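Local coordinates for putative uncharacterized protein (Trypanosoma congolense, PDB 4E40) that probably binds haptoglobin-hemoglobin at the parasite surface, as the helical-bundle part of a membrane receptor for nutrient uptake, at residues Ala26-Ala31 with Lys127-Asn132; Phe48-Ser53 with Lys110-Ile115; Arg66-Val71 with Val93-Leu98; Ala84-Lys89 with Glu241-Lys246; Pro183-Asp188 with Thr193-Ile198. All coordinates share one frame; numbering follows the deposited sequence.

Contact 1: Ala26-Ala31 with Lys127-Asn132; sequences AGVSIA and KGAKAN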
# COMPACT_ATOMS: atom_id res chain seq x y z
N ALA A 26 12.22 -21.10 1.31
CA ALA A 26 10.94 -21.73 0.85
C ALA A 26 9.74 -20.92 1.32
O ALA A 26 8.69 -20.93 0.65
CB ALA A 26 10.82 -23.16 1.37
N GLY A 27 9.87 -20.23 2.44
CA GLY A 27 8.76 -19.46 2.97
C GLY A 27 8.70 -18.01 2.50
O GLY A 27 7.79 -17.30 2.87
N VAL A 28 9.61 -17.57 1.63
CA VAL A 28 9.58 -16.20 1.12
C VAL A 28 8.34 -15.96 0.24
O VAL A 28 7.74 -14.89 0.33
CB VAL A 28 10.87 -15.89 0.30
CG1 VAL A 28 10.70 -14.55 -0.47
CG2 VAL A 28 12.06 -15.83 1.29
N SER A 29 7.94 -16.98 -0.52
CA SER A 29 6.76 -16.80 -1.39
C SER A 29 5.52 -16.46 -0.54
O SER A 29 4.83 -15.46 -0.79
CB SER A 29 6.54 -18.07 -2.20
OG SER A 29 5.41 -17.91 -3.05
N ILE A 30 5.26 -17.32 0.46
CA ILE A 30 4.07 -16.96 1.23
C ILE A 30 4.25 -15.68 2.07
O ILE A 30 3.31 -14.90 2.19
CB ILE A 30 3.49 -18.16 1.99
CG1 ILE A 30 3.95 -18.20 3.38
CG2 ILE A 30 3.33 -19.45 1.16
CD1 ILE A 30 2.64 -17.80 3.96
N ALA A 31 5.45 -15.41 2.61
CA ALA A 31 5.70 -14.14 3.30
C ALA A 31 5.39 -12.94 2.43
O ALA A 31 4.80 -11.96 2.88
CB ALA A 31 7.13 -14.06 3.79
N LYS A 127 6.56 -10.24 -6.52
CA LYS A 127 6.86 -11.20 -7.59
C LYS A 127 8.35 -11.49 -7.58
O LYS A 127 8.75 -12.64 -7.70
CB LYS A 127 6.50 -10.59 -8.97
CG LYS A 127 5.03 -10.64 -9.23
CD LYS A 127 4.68 -10.17 -10.64
CE LYS A 127 3.20 -9.78 -10.71
NZ LYS A 127 3.05 -8.82 -11.87
N GLY A 128 9.17 -10.44 -7.44
CA GLY A 128 10.63 -10.65 -7.41
C GLY A 128 11.14 -11.41 -6.20
O GLY A 128 11.96 -12.35 -6.35
N ALA A 129 10.56 -11.10 -5.02
CA ALA A 129 10.96 -11.82 -3.78
C ALA A 129 10.59 -13.29 -3.97
O ALA A 129 11.44 -14.18 -3.69
CB ALA A 129 10.26 -11.20 -2.58
N LYS A 130 9.38 -13.59 -4.42
CA LYS A 130 8.99 -15.00 -4.65
C LYS A 130 9.89 -15.71 -5.64
O LYS A 130 10.31 -16.84 -5.39
CB LYS A 130 7.53 -15.08 -5.13
CG LYS A 130 7.15 -16.48 -5.58
CD LYS A 130 5.69 -16.47 -6.02
CE LYS A 130 5.28 -17.85 -6.54
NZ LYS A 130 5.66 -18.97 -5.60
N ALA A 131 10.18 -15.08 -6.79
CA ALA A 131 10.93 -15.78 -7.83
C ALA A 131 12.31 -16.13 -7.28
O ALA A 131 12.82 -17.26 -7.50
CB ALA A 131 11.04 -14.90 -9.05
N ASN A 132 12.93 -15.17 -6.57
CA ASN A 132 14.30 -15.36 -6.06
C ASN A 132 14.34 -16.29 -4.82
O ASN A 132 15.27 -17.11 -4.69
CB ASN A 132 14.93 -14.00 -5.78
CG ASN A 132 15.37 -13.31 -7.04
OD1 ASN A 132 16.31 -13.72 -7.67
ND2 ASN A 132 14.63 -12.31 -7.45
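Val28 and Ser29, in the first turn of helix 28-73, meet Ala129 and Lys130 of helix 82-147 where these two long antiparallel helices of the receptor's helical bundle run close together. The closest pair of alpha carbons, Ser29 CA and Lys130 CA, is only 4.3 Å apart, a spacing that leaves little room for side chains directly between the backbones. Val28 fills the inner, buried side. Its CG1 lies anti to the backbone N (chi1 168°) and is thereby sent across to the other helix, where it rests 3.3 Å from Ala129 O and 4.0 Å from Ala129 CB. Ile198 of helix 192-246 packs on the same valine, so a third helix meets this side. Ser29 works on the outer side. Its OG receives a hydrogen bond of 2.8 Å from Lys130 NZ. The lysine runs straight through its first three torsions and turns only at the last (chi4 50°), which folds the ammonium back over the serine; its aliphatic stalk passes alongside the hydroxyl, with CD 3.3 Å from Ser29 OG. Asp134, one turn further along helix 82-147, forms a salt bridge with the same ammonium, so that the charge is shared between a carboxylate and a hydroxyl and the bent tip has two holds. On the flank of helix 82-147 that faces helix 192-246, Asn132 folds back on its own turn: Asn132 ND2 gives a 2.9 Å hydrogen bond to Gly128 O, reaching the oxygen from the face opposite to that used by Asn132 N.

Contact 2: Phe48-Ser53 with Lys110-Ile115; sequences FSRKKS and KKVNEI. Unlike the reference sequence in segment 110-115: Val112 (reference Ala).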
# COMPACT_ATOMS: atom_id res chain seq x y z
N PHE A 48 -14.17 3.06 -5.52
CA PHE A 48 -15.29 3.53 -4.67
C PHE A 48 -15.03 4.91 -4.03
O PHE A 48 -15.93 5.76 -4.02
CB PHE A 48 -15.64 2.49 -3.59
CG PHE A 48 -16.60 3.00 -2.53
CD1 PHE A 48 -17.98 2.97 -2.75
CD2 PHE A 48 -16.13 3.49 -1.31
CE1 PHE A 48 -18.87 3.44 -1.77
CE2 PHE A 48 -17.00 3.97 -0.34
CZ PHE A 48 -18.38 3.94 -0.57
N SER A 49 -13.84 5.12 -3.49
CA SER A 49 -13.45 6.41 -2.84
C SER A 49 -13.35 7.52 -3.82
O SER A 49 -13.82 8.65 -3.53
CB SER A 49 -12.11 6.29 -2.13
OG SER A 49 -12.20 5.21 -1.27
N ARG A 50 -12.76 7.21 -4.98
CA ARG A 50 -12.69 8.14 -6.07
C ARG A 50 -14.10 8.55 -6.50
O ARG A 50 -14.39 9.74 -6.58
CB ARG A 50 -11.87 7.56 -7.24
CG ARG A 50 -11.52 8.55 -8.30
CD ARG A 50 -10.15 8.16 -8.92
NE ARG A 50 -9.54 9.30 -9.66
CZ ARG A 50 -8.36 9.38 -10.31
NH1 ARG A 50 -8.03 10.54 -10.96
NH2 ARG A 50 -7.56 8.33 -10.38
N LYS A 51 -15.00 7.57 -6.68
CA LYS A 51 -16.37 7.86 -7.06
C LYS A 51 -17.09 8.64 -5.96
O LYS A 51 -17.83 9.55 -6.31
CB LYS A 51 -17.13 6.56 -7.42
CG LYS A 51 -17.02 6.30 -8.91
CD LYS A 51 -17.21 4.83 -9.28
CE LYS A 51 -17.15 4.65 -10.78
NZ LYS A 51 -16.54 3.34 -11.09
N LYS A 52 -16.83 8.34 -4.70
CA LYS A 52 -17.45 9.12 -3.59
C LYS A 52 -17.02 10.60 -3.70
O LYS A 52 -17.86 11.53 -3.56
CB LYS A 52 -17.07 8.57 -2.24
CG LYS A 52 -17.66 9.28 -1.04
CD LYS A 52 -17.57 8.35 0.19
CE LYS A 52 -17.59 9.13 1.52
NZ LYS A 52 -17.29 8.28 2.73
N SER A 53 -15.72 10.80 -3.95
CA SER A 53 -15.22 12.21 -4.04
C SER A 53 -15.86 12.91 -5.26
O SER A 53 -16.12 14.12 -5.22
CB SER A 53 -13.68 12.23 -4.09
OG SER A 53 -13.21 11.87 -5.38
N LYS A 110 -5.20 12.71 -5.50
CA LYS A 110 -3.74 12.54 -5.40
C LYS A 110 -3.45 11.25 -4.65
O LYS A 110 -2.56 10.47 -5.08
CB LYS A 110 -3.05 13.72 -4.71
CG LYS A 110 -3.05 15.01 -5.55
CD LYS A 110 -2.47 16.23 -4.81
CE LYS A 110 -2.61 17.53 -5.64
NZ LYS A 110 -2.30 17.34 -7.08
N LYS A 111 -4.20 11.01 -3.58
CA LYS A 111 -3.95 9.80 -2.76
C LYS A 111 -4.34 8.56 -3.48
O LYS A 111 -3.67 7.49 -3.31
CB LYS A 111 -4.67 9.85 -1.38
CG LYS A 111 -4.27 11.04 -0.56
CD LYS A 111 -2.81 11.18 -0.21
CE LYS A 111 -2.57 12.63 0.17
NZ LYS A 111 -1.31 12.78 0.93
N VAL A 112 -5.45 8.61 -4.21
CA VAL A 112 -5.85 7.46 -5.01
C VAL A 112 -4.71 7.13 -6.00
O VAL A 112 -4.33 5.97 -6.14
CB VAL A 112 -7.09 7.75 -5.82
CG1 VAL A 112 -7.32 6.76 -6.98
CG2 VAL A 112 -8.34 7.80 -4.87
N ASN A 113 -4.21 8.15 -6.68
CA ASN A 113 -3.10 7.89 -7.65
C ASN A 113 -1.86 7.39 -6.98
O ASN A 113 -1.18 6.45 -7.54
CB ASN A 113 -2.85 9.16 -8.49
CG ASN A 113 -3.96 9.39 -9.53
OD1 ASN A 113 -4.60 8.45 -9.98
ND2 ASN A 113 -4.19 10.62 -9.88
N GLU A 114 -1.55 7.89 -5.77
CA GLU A 114 -0.39 7.41 -5.04
C GLU A 114 -0.57 5.94 -4.67
O GLU A 114 0.39 5.15 -4.80
CB GLU A 114 -0.12 8.23 -3.78
CG GLU A 114 0.42 9.61 -4.25
CD GLU A 114 0.60 10.66 -3.15
OE1 GLU A 114 0.07 10.49 -2.04
OE2 GLU A 114 1.21 11.73 -3.44
N ILE A 115 -1.77 5.57 -4.23
CA ILE A 115 -2.00 4.15 -3.87
C ILE A 115 -1.86 3.23 -5.09
O ILE A 115 -1.32 2.10 -4.98
CB ILE A 115 -3.40 3.99 -3.22
CG1 ILE A 115 -3.31 4.62 -1.81
CG2 ILE A 115 -3.84 2.53 -3.16
CD1 ILE A 115 -4.70 4.85 -1.18
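Arg50 of helix 28-73 reaches over Val112 to Asn113 of helix 82-147, a helix-to-helix contact with an apolar inner part and a polar rim, midway along the receptor's long helical bundle. The backbones are well separated here, Arg50 CA lying 7.0 Å from Val112 CA, and side chains fill the interval. Arg50 CG stands anti to the backbone N (chi1 -168°), which leads the chain off toward helix 82-147. Its methylene part crosses the valine at about a right angle, with Arg50 CD 3.7 Å from Val112 CG1. Further out the guanidinium meets the Asn113 amide, the two planes turned 70° apart. Arg50 NH2 gives a hydrogen bond to Asn113 OD1 at 3.0 Å, but the N-H...O angle of 127° is far from straight and the bond is weak. On the inner side Leu219 of helix 192-246 packs against both Ser49 and Val112, bringing in the third helix. The contact lies near a heme b site, empty in this model: Lys52 belongs to it but takes no part in the packing, and the side chain of Val112 lies about 9 Å from that of the other heme-binding residue, Arg42. The chemistry thus divides into two layers: hydrocarbon packing joins the helices near the core, while the bent hydrogen bond to the amide at the rim probably adds only a modest hold on the guanidinium.

Contact 3: Arg66-Val71 with Val93-Leu98; sequences RASAAV and VAHHAL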
# COMPACT_ATOMS: atom_id res chain seq x y z
N ARG A 66 -27.41 26.55 -7.90
CA ARG A 66 -28.72 26.91 -7.35
C ARG A 66 -28.61 28.19 -6.51
O ARG A 66 -29.48 29.09 -6.60
CB ARG A 66 -29.30 25.78 -6.55
CG ARG A 66 -29.75 24.64 -7.49
CD ARG A 66 -30.55 23.59 -6.71
NE ARG A 66 -29.71 22.50 -6.29
CZ ARG A 66 -29.19 22.36 -5.08
NH1 ARG A 66 -28.43 21.31 -4.86
NH2 ARG A 66 -29.41 23.27 -4.12
N ALA A 67 -27.51 28.29 -5.75
CA ALA A 67 -27.35 29.52 -4.96
C ALA A 67 -27.14 30.75 -5.89
O ALA A 67 -27.72 31.84 -5.61
CB ALA A 67 -26.18 29.33 -3.96
N SER A 68 -26.36 30.59 -6.96
CA SER A 68 -26.06 31.66 -7.93
C SER A 68 -27.35 32.07 -8.62
O SER A 68 -27.60 33.28 -8.82
CB SER A 68 -25.07 31.20 -8.97
OG SER A 68 -23.76 31.14 -8.40
N ALA A 69 -28.20 31.07 -8.91
CA ALA A 69 -29.52 31.40 -9.52
C ALA A 69 -30.41 32.24 -8.57
O ALA A 69 -31.09 33.17 -9.03
CB ALA A 69 -30.23 30.15 -10.03
N ALA A 70 -30.34 31.95 -7.25
CA ALA A 70 -31.06 32.72 -6.19
C ALA A 70 -30.57 34.17 -6.11
O ALA A 70 -31.40 35.11 -6.08
CB ALA A 70 -31.02 32.00 -4.84
N VAL A 71 -29.26 34.39 -6.22
CA VAL A 71 -28.69 35.72 -6.29
C VAL A 71 -29.20 36.45 -7.55
O VAL A 71 -29.59 37.61 -7.45
CB VAL A 71 -27.18 35.69 -6.36
CG1 VAL A 71 -26.63 37.09 -6.65
CG2 VAL A 71 -26.61 35.14 -5.03
N VAL A 93 -21.06 32.36 0.76
CA VAL A 93 -20.58 31.18 1.61
C VAL A 93 -20.53 29.86 0.83
O VAL A 93 -19.56 29.11 0.89
CB VAL A 93 -21.45 31.03 2.88
CG1 VAL A 93 -21.21 29.69 3.56
CG2 VAL A 93 -21.08 32.18 3.85
N ALA A 94 -21.58 29.62 0.04
CA ALA A 94 -21.61 28.37 -0.72
C ALA A 94 -20.46 28.32 -1.74
O ALA A 94 -19.80 27.29 -1.85
CB ALA A 94 -22.99 28.24 -1.44
N HIS A 95 -20.20 29.45 -2.44
CA HIS A 95 -19.06 29.46 -3.35
C HIS A 95 -17.75 29.22 -2.64
O HIS A 95 -16.91 28.47 -3.10
CB HIS A 95 -19.01 30.81 -4.08
CG HIS A 95 -20.05 30.99 -5.18
ND1 HIS A 95 -19.79 30.69 -6.48
CD2 HIS A 95 -21.33 31.47 -5.12
CE1 HIS A 95 -20.88 31.08 -7.26
NE2 HIS A 95 -21.83 31.52 -6.43
N HIS A 96 -17.59 29.91 -1.50
CA HIS A 96 -16.32 29.77 -0.78
C HIS A 96 -16.10 28.37 -0.26
O HIS A 96 -14.98 27.84 -0.33
CB HIS A 96 -16.26 30.78 0.39
CG HIS A 96 -16.35 32.19 -0.07
ND1 HIS A 96 -16.70 33.20 0.75
CD2 HIS A 96 -16.11 32.74 -1.30
CE1 HIS A 96 -16.74 34.35 0.05
NE2 HIS A 96 -16.35 34.07 -1.20
N ALA A 97 -17.17 27.73 0.19
CA ALA A 97 -17.08 26.35 0.72
C ALA A 97 -16.75 25.37 -0.41
O ALA A 97 -15.96 24.43 -0.25
CB ALA A 97 -18.37 25.91 1.44
N LEU A 98 -17.34 25.63 -1.60
CA LEU A 98 -16.99 24.81 -2.73
C LEU A 98 -15.51 24.89 -3.11
O LEU A 98 -14.96 23.89 -3.54
CB LEU A 98 -17.91 25.20 -3.97
CG LEU A 98 -17.61 24.31 -5.21
CD1 LEU A 98 -18.04 22.85 -5.02
CD2 LEU A 98 -18.38 24.91 -6.40
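Ser68 on helix 28-73 faces the imidazole of His95 on helix 82-147, while on the buried side of them Ala67 and Ala94 turn their methyl groups to one another across the bundle. Both polar side chains adopt the same first torsion, with the group beyond CB anti to the carbonyl carbon and beside the backbone N (chi1 -75° in each). For His95 this swings a ring whose CB leaves the helix obliquely over toward the neighbouring helix, and a second torsion of -93° stands the ring across its CA-CB-CG plane. The serine is met at the ring edge: Ser68 OG sits near the ring plane, 2.8 Å from His95 NE2 and 3.1 Å from His95 CE1. Val64, one turn back on helix 28-73, packs on both Ala94 and His95, and its carbonyl oxygen also receives a weak hydrogen bond from Ser68 OG. In the alanine pair both methyls are directed at the opposite helix, Ala67 CB 4.2 Å from Ala94 CB, with Ala237 of helix 192-246 touching Ala67 from the third helix. Small residues thus line the buried side, where the alpha carbons of Ala67 and Ala94 are 7.2 Å apart. The chemistry implies a graded interface, purely hydrocarbon on its alanine-lined inner side and polar toward the rim, where hydroxyl and imidazole meet.

Contact 4: Ala84-Lys89 with Glu241-Lys246; sequences AQKVRK and ETESSK
Val87 of helix 82-147 packs against Glu243 and Ser244 of helix 192-246 near the end of the bundle where the chain terminates. The apolar part rests on one branch of the valine. Val87 CG2, anti to the carbonyl carbon, slips past the glutamate stem running the other way, 3.6 Å from Glu243 CB, and comes to 3.5 Å from Ser244 N. Val74 in the preceding loop and Ala70 of helix 28-73 also pack on Val87. Charged groups lie toward the outside. Lys86 stretches out beyond CG and passes obliquely over the carboxylate with its hydrocarbon part, Lys86 CD standing 3.8 Å from Glu243 OE1. Its ammonium remains at 4.5 Å from that oxygen, Lys86 NZ to Glu243 OE1, too long for a salt bridge though probably still attractive. Glu243, bent at chi2 (-71°), instead pairs along its own helix: Lys246 NZ forms a salt bridge with a hydrogen bond of 3.1 Å to Glu243 OE2, approaching from above the carboxylate plane. Two lysines thus flank one acid. A last polar link leaves the pair altogether, since Ser244 OG bonds to the backbone oxygen of Ala70 on helix 28-73. The short segments approach to 8.4 Å between axes at 155°, nearly antiparallel, and with helix 28-73 alongside they give the close-packed triplet of an elongated three-helix bundle.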
# COMPACT_ATOMS: atom_id res chain seq x y z
N ALA A 84 -32.57 40.17 0.53
CA ALA A 84 -31.61 40.02 -0.58
C ALA A 84 -30.20 39.89 -0.01
O ALA A 84 -29.35 39.13 -0.51
CB ALA A 84 -31.69 41.21 -1.53
N GLN A 85 -29.93 40.63 1.07
CA GLN A 85 -28.63 40.47 1.72
C GLN A 85 -28.37 39.10 2.29
O GLN A 85 -27.25 38.61 2.15
CB GLN A 85 -28.43 41.57 2.76
CG GLN A 85 -28.38 42.93 2.06
CD GLN A 85 -27.12 43.14 1.19
OE1 GLN A 85 -26.04 43.32 1.74
NE2 GLN A 85 -27.26 43.14 -0.17
N LYS A 86 -29.36 38.46 2.89
CA LYS A 86 -29.12 37.12 3.39
C LYS A 86 -28.86 36.22 2.19
O LYS A 86 -28.01 35.36 2.22
CB LYS A 86 -30.28 36.59 4.21
CG LYS A 86 -30.52 37.43 5.47
CD LYS A 86 -31.71 36.88 6.23
CE LYS A 86 -31.90 37.63 7.56
NZ LYS A 86 -33.29 37.49 8.09
N VAL A 87 -29.58 36.46 1.08
CA VAL A 87 -29.34 35.60 -0.09
C VAL A 87 -27.91 35.73 -0.64
O VAL A 87 -27.24 34.73 -0.90
CB VAL A 87 -30.34 35.97 -1.23
CG1 VAL A 87 -30.00 35.20 -2.53
CG2 VAL A 87 -31.73 35.62 -0.74
N ARG A 88 -27.45 36.98 -0.80
CA ARG A 88 -26.13 37.24 -1.39
C ARG A 88 -25.05 36.70 -0.45
O ARG A 88 -24.07 36.11 -0.91
CB ARG A 88 -25.92 38.74 -1.63
CG ARG A 88 -26.82 39.25 -2.79
CD ARG A 88 -27.13 40.73 -2.58
NE ARG A 88 -28.11 41.11 -3.61
CZ ARG A 88 -28.91 42.17 -3.58
NH1 ARG A 88 -29.73 42.37 -4.59
NH2 ARG A 88 -28.90 43.03 -2.54
N LYS A 89 -25.25 36.88 0.86
CA LYS A 89 -24.21 36.39 1.78
C LYS A 89 -24.14 34.88 1.81
O LYS A 89 -23.03 34.30 1.84
CB LYS A 89 -24.47 36.89 3.19
CG LYS A 89 -24.19 38.39 3.35
CD LYS A 89 -24.54 38.82 4.77
CE LYS A 89 -24.79 40.31 4.80
NZ LYS A 89 -25.32 40.77 6.12
N GLU A 241 -31.78 29.88 -1.36
CA GLU A 241 -33.05 29.55 -2.04
C GLU A 241 -34.24 29.97 -1.18
O GLU A 241 -35.12 30.72 -1.64
CB GLU A 241 -33.12 28.06 -2.40
CG GLU A 241 -32.05 27.62 -3.40
CD GLU A 241 -32.26 26.21 -3.94
OE1 GLU A 241 -31.81 25.23 -3.30
OE2 GLU A 241 -32.84 26.09 -5.03
N THR A 242 -34.26 29.50 0.07
CA THR A 242 -35.37 29.78 0.97
C THR A 242 -35.63 31.29 1.09
O THR A 242 -36.77 31.77 0.92
CB THR A 242 -35.12 29.16 2.36
OG1 THR A 242 -35.08 27.75 2.25
CG2 THR A 242 -36.28 29.48 3.32
N GLU A 243 -34.58 32.07 1.32
CA GLU A 243 -34.75 33.52 1.45
C GLU A 243 -35.15 34.22 0.16
O GLU A 243 -35.94 35.20 0.18
CB GLU A 243 -33.50 34.17 2.03
CG GLU A 243 -33.24 33.75 3.47
CD GLU A 243 -34.25 34.35 4.46
OE1 GLU A 243 -34.69 35.49 4.26
OE2 GLU A 243 -34.61 33.67 5.44
N SER A 244 -34.62 33.73 -0.95
CA SER A 244 -34.97 34.22 -2.29
C SER A 244 -36.49 34.08 -2.52
O SER A 244 -37.13 35.02 -3.06
CB SER A 244 -34.22 33.41 -3.34
OG SER A 244 -33.89 34.27 -4.41
N SER A 245 -37.05 32.95 -2.09
CA SER A 245 -38.49 32.66 -2.25
C SER A 245 -39.40 33.63 -1.54
O SER A 245 -40.47 33.93 -2.05
CB SER A 245 -38.83 31.27 -1.72
OG SER A 245 -38.19 30.31 -2.52
N LYS A 246 -38.99 34.09 -0.36
CA LYS A 246 -39.69 35.17 0.34
C LYS A 246 -39.78 36.49 -0.46
O LYS A 246 -40.75 37.24 -0.31
CB LYS A 246 -39.02 35.45 1.67
CG LYS A 246 -39.38 34.45 2.73
CD LYS A 246 -38.45 34.62 3.92
CE LYS A 246 -38.22 33.29 4.62
NZ LYS A 246 -37.70 33.52 6.00

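Contact 5: Pro183-Asp188 with Thr193-Ile198; sequences PGVKED and TTFQSI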
# COMPACT_ATOMS: atom_id res chain seq x y z
N PRO A 183 28.10 -17.83 6.31
CA PRO A 183 28.72 -16.77 5.52
C PRO A 183 29.28 -17.30 4.18
O PRO A 183 29.23 -16.57 3.18
CB PRO A 183 29.82 -16.21 6.45
CG PRO A 183 30.07 -17.32 7.47
CD PRO A 183 28.73 -17.97 7.65
N GLY A 184 29.73 -18.56 4.13
CA GLY A 184 30.25 -19.10 2.87
C GLY A 184 29.16 -19.23 1.83
O GLY A 184 29.35 -18.86 0.66
N VAL A 185 27.99 -19.70 2.24
CA VAL A 185 26.85 -19.80 1.31
C VAL A 185 26.31 -18.43 0.93
O VAL A 185 25.98 -18.17 -0.24
CB VAL A 185 25.70 -20.70 1.91
CG1 VAL A 185 24.39 -20.60 1.10
CG2 VAL A 185 26.15 -22.17 2.07
N LYS A 186 26.24 -17.53 1.92
CA LYS A 186 25.72 -16.17 1.69
C LYS A 186 26.51 -15.49 0.56
O LYS A 186 25.92 -14.75 -0.25
CB LYS A 186 25.89 -15.38 2.98
CG LYS A 186 25.46 -13.92 2.84
CD LYS A 186 25.51 -13.22 4.19
CE LYS A 186 25.27 -11.75 3.98
NZ LYS A 186 25.62 -11.00 5.23
N GLU A 187 27.83 -15.73 0.53
CA GLU A 187 28.73 -15.08 -0.43
C GLU A 187 29.01 -15.89 -1.68
O GLU A 187 29.70 -15.41 -2.58
CB GLU A 187 30.07 -14.75 0.26
CG GLU A 187 29.98 -13.86 1.48
CD GLU A 187 29.31 -12.55 1.17
OE1 GLU A 187 28.56 -12.02 2.02
OE2 GLU A 187 29.56 -12.03 0.06
N ASP A 188 28.47 -17.11 -1.79
CA ASP A 188 28.74 -17.96 -2.96
C ASP A 188 28.13 -17.34 -4.23
O ASP A 188 26.98 -16.90 -4.22
CB ASP A 188 28.17 -19.35 -2.71
CG ASP A 188 28.48 -20.33 -3.85
OD1 ASP A 188 27.89 -20.21 -4.96
OD2 ASP A 188 29.31 -21.21 -3.56
N THR A 193 23.88 -12.70 -5.15
CA THR A 193 23.01 -11.59 -5.58
C THR A 193 21.52 -11.92 -5.47
O THR A 193 20.74 -11.04 -5.17
CB THR A 193 23.39 -11.09 -7.01
OG1 THR A 193 23.09 -12.13 -7.94
CG2 THR A 193 24.86 -10.78 -7.09
N THR A 194 21.17 -13.20 -5.64
CA THR A 194 19.82 -13.67 -5.44
C THR A 194 19.35 -13.43 -4.00
O THR A 194 18.28 -12.84 -3.76
CB THR A 194 19.72 -15.14 -5.83
OG1 THR A 194 20.06 -15.26 -7.22
CG2 THR A 194 18.30 -15.65 -5.62
N PHE A 195 20.21 -13.77 -3.06
CA PHE A 195 19.87 -13.55 -1.63
C PHE A 195 19.73 -12.06 -1.31
O PHE A 195 18.76 -11.64 -0.63
CB PHE A 195 20.96 -14.11 -0.70
CG PHE A 195 21.08 -15.62 -0.67
CD1 PHE A 195 19.97 -16.52 -0.79
CD2 PHE A 195 22.36 -16.15 -0.48
CE1 PHE A 195 20.17 -17.90 -0.68
CE2 PHE A 195 22.54 -17.51 -0.34
CZ PHE A 195 21.45 -18.40 -0.45
N GLN A 196 20.66 -11.22 -1.79
CA GLN A 196 20.55 -9.80 -1.56
C GLN A 196 19.29 -9.23 -2.18
O GLN A 196 18.65 -8.39 -1.54
CB GLN A 196 21.78 -9.03 -2.07
CG GLN A 196 21.84 -7.61 -1.45
CD GLN A 196 21.45 -7.54 0.05
OE1 GLN A 196 20.42 -6.89 0.44
NE2 GLN A 196 22.24 -8.24 0.92
N SER A 197 18.90 -9.74 -3.35
CA SER A 197 17.70 -9.20 -4.01
C SER A 197 16.44 -9.56 -3.21
O SER A 197 15.48 -8.82 -3.17
CB SER A 197 17.60 -9.73 -5.45
OG SER A 197 17.06 -11.03 -5.41
N ILE A 198 16.43 -10.71 -2.53
CA ILE A 198 15.23 -11.07 -1.75
C ILE A 198 15.07 -10.07 -0.63
O ILE A 198 13.99 -9.64 -0.37
CB ILE A 198 15.33 -12.49 -1.12
CG1 ILE A 198 15.40 -13.54 -2.23
CG2 ILE A 198 14.12 -12.73 -0.19
CD1 ILE A 198 15.94 -14.89 -1.70
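The Phe195 ring lies edge-on against the backbone of Val185 and Lys186, tying the short helix 183-187 to the start of helix 192-246, which follows it after a brief loop in this helix-loop-helix connection. Phe195 CG is anti to the carbonyl carbon (chi1 -68°), a setting that carries the ring across to helix 183-187. The ring rim does the touching: Phe195 CE2 stands 3.5 Å from Val185 O and Phe195 CD2 3.8 Å from Lys186 O, both oxygens lying in the ring plane. Such an approach sets the slightly positive ring hydrogens toward carbonyl oxygens and probably gives a faint electrostatic attraction. Val185 adds a hydrocarbon touch obliquely across the same rim, Val185 CG1 being 3.9 Å from Phe195 CE2. More apolar groups pack around this spot, with Leu25 of helix 12-26 and Leu179 of helix 172-180 on Phe195 and Leu21 on Val185, so the phenylalanine joins several of the small helices gathered at this end of the receptor. In the loop itself, Asp188 OD1 accepts from Ala190 N, as in an Asx turn, and Asp188 OD2 from Lys6 N, which ties in the N-terminal stretch before helix 12-26. Two residues on from Phe195, Ser197 OG curls back to its own backbone and gives a 2.7 Å hydrogen bond to Thr194 O, an oxygen that also takes Ile198 N.

Contacts 1, 2 and 3 form a ladder between the antiparallel helices 28-73 and 82-147, each nested in the loop closed by the one before. The centres of contacts 1 and 2 are 30 Å apart, and those of contacts 2 and 3 are 26 Å apart. Contact 4 brings in helix 192-246 and touches contact 3, their centres 11 Å apart, through the salt bridge of Arg66 NH2 with Glu241 OE1 at 3.2 Å. At the other end contacts 1 and 5, 15 Å apart by centres, meet where Asn132 packs on Ser197 and Thr194. Contacts 4 and 5 lie 75 Å apart by centres. Contact 2 alone holds a heme b residue, Lys52.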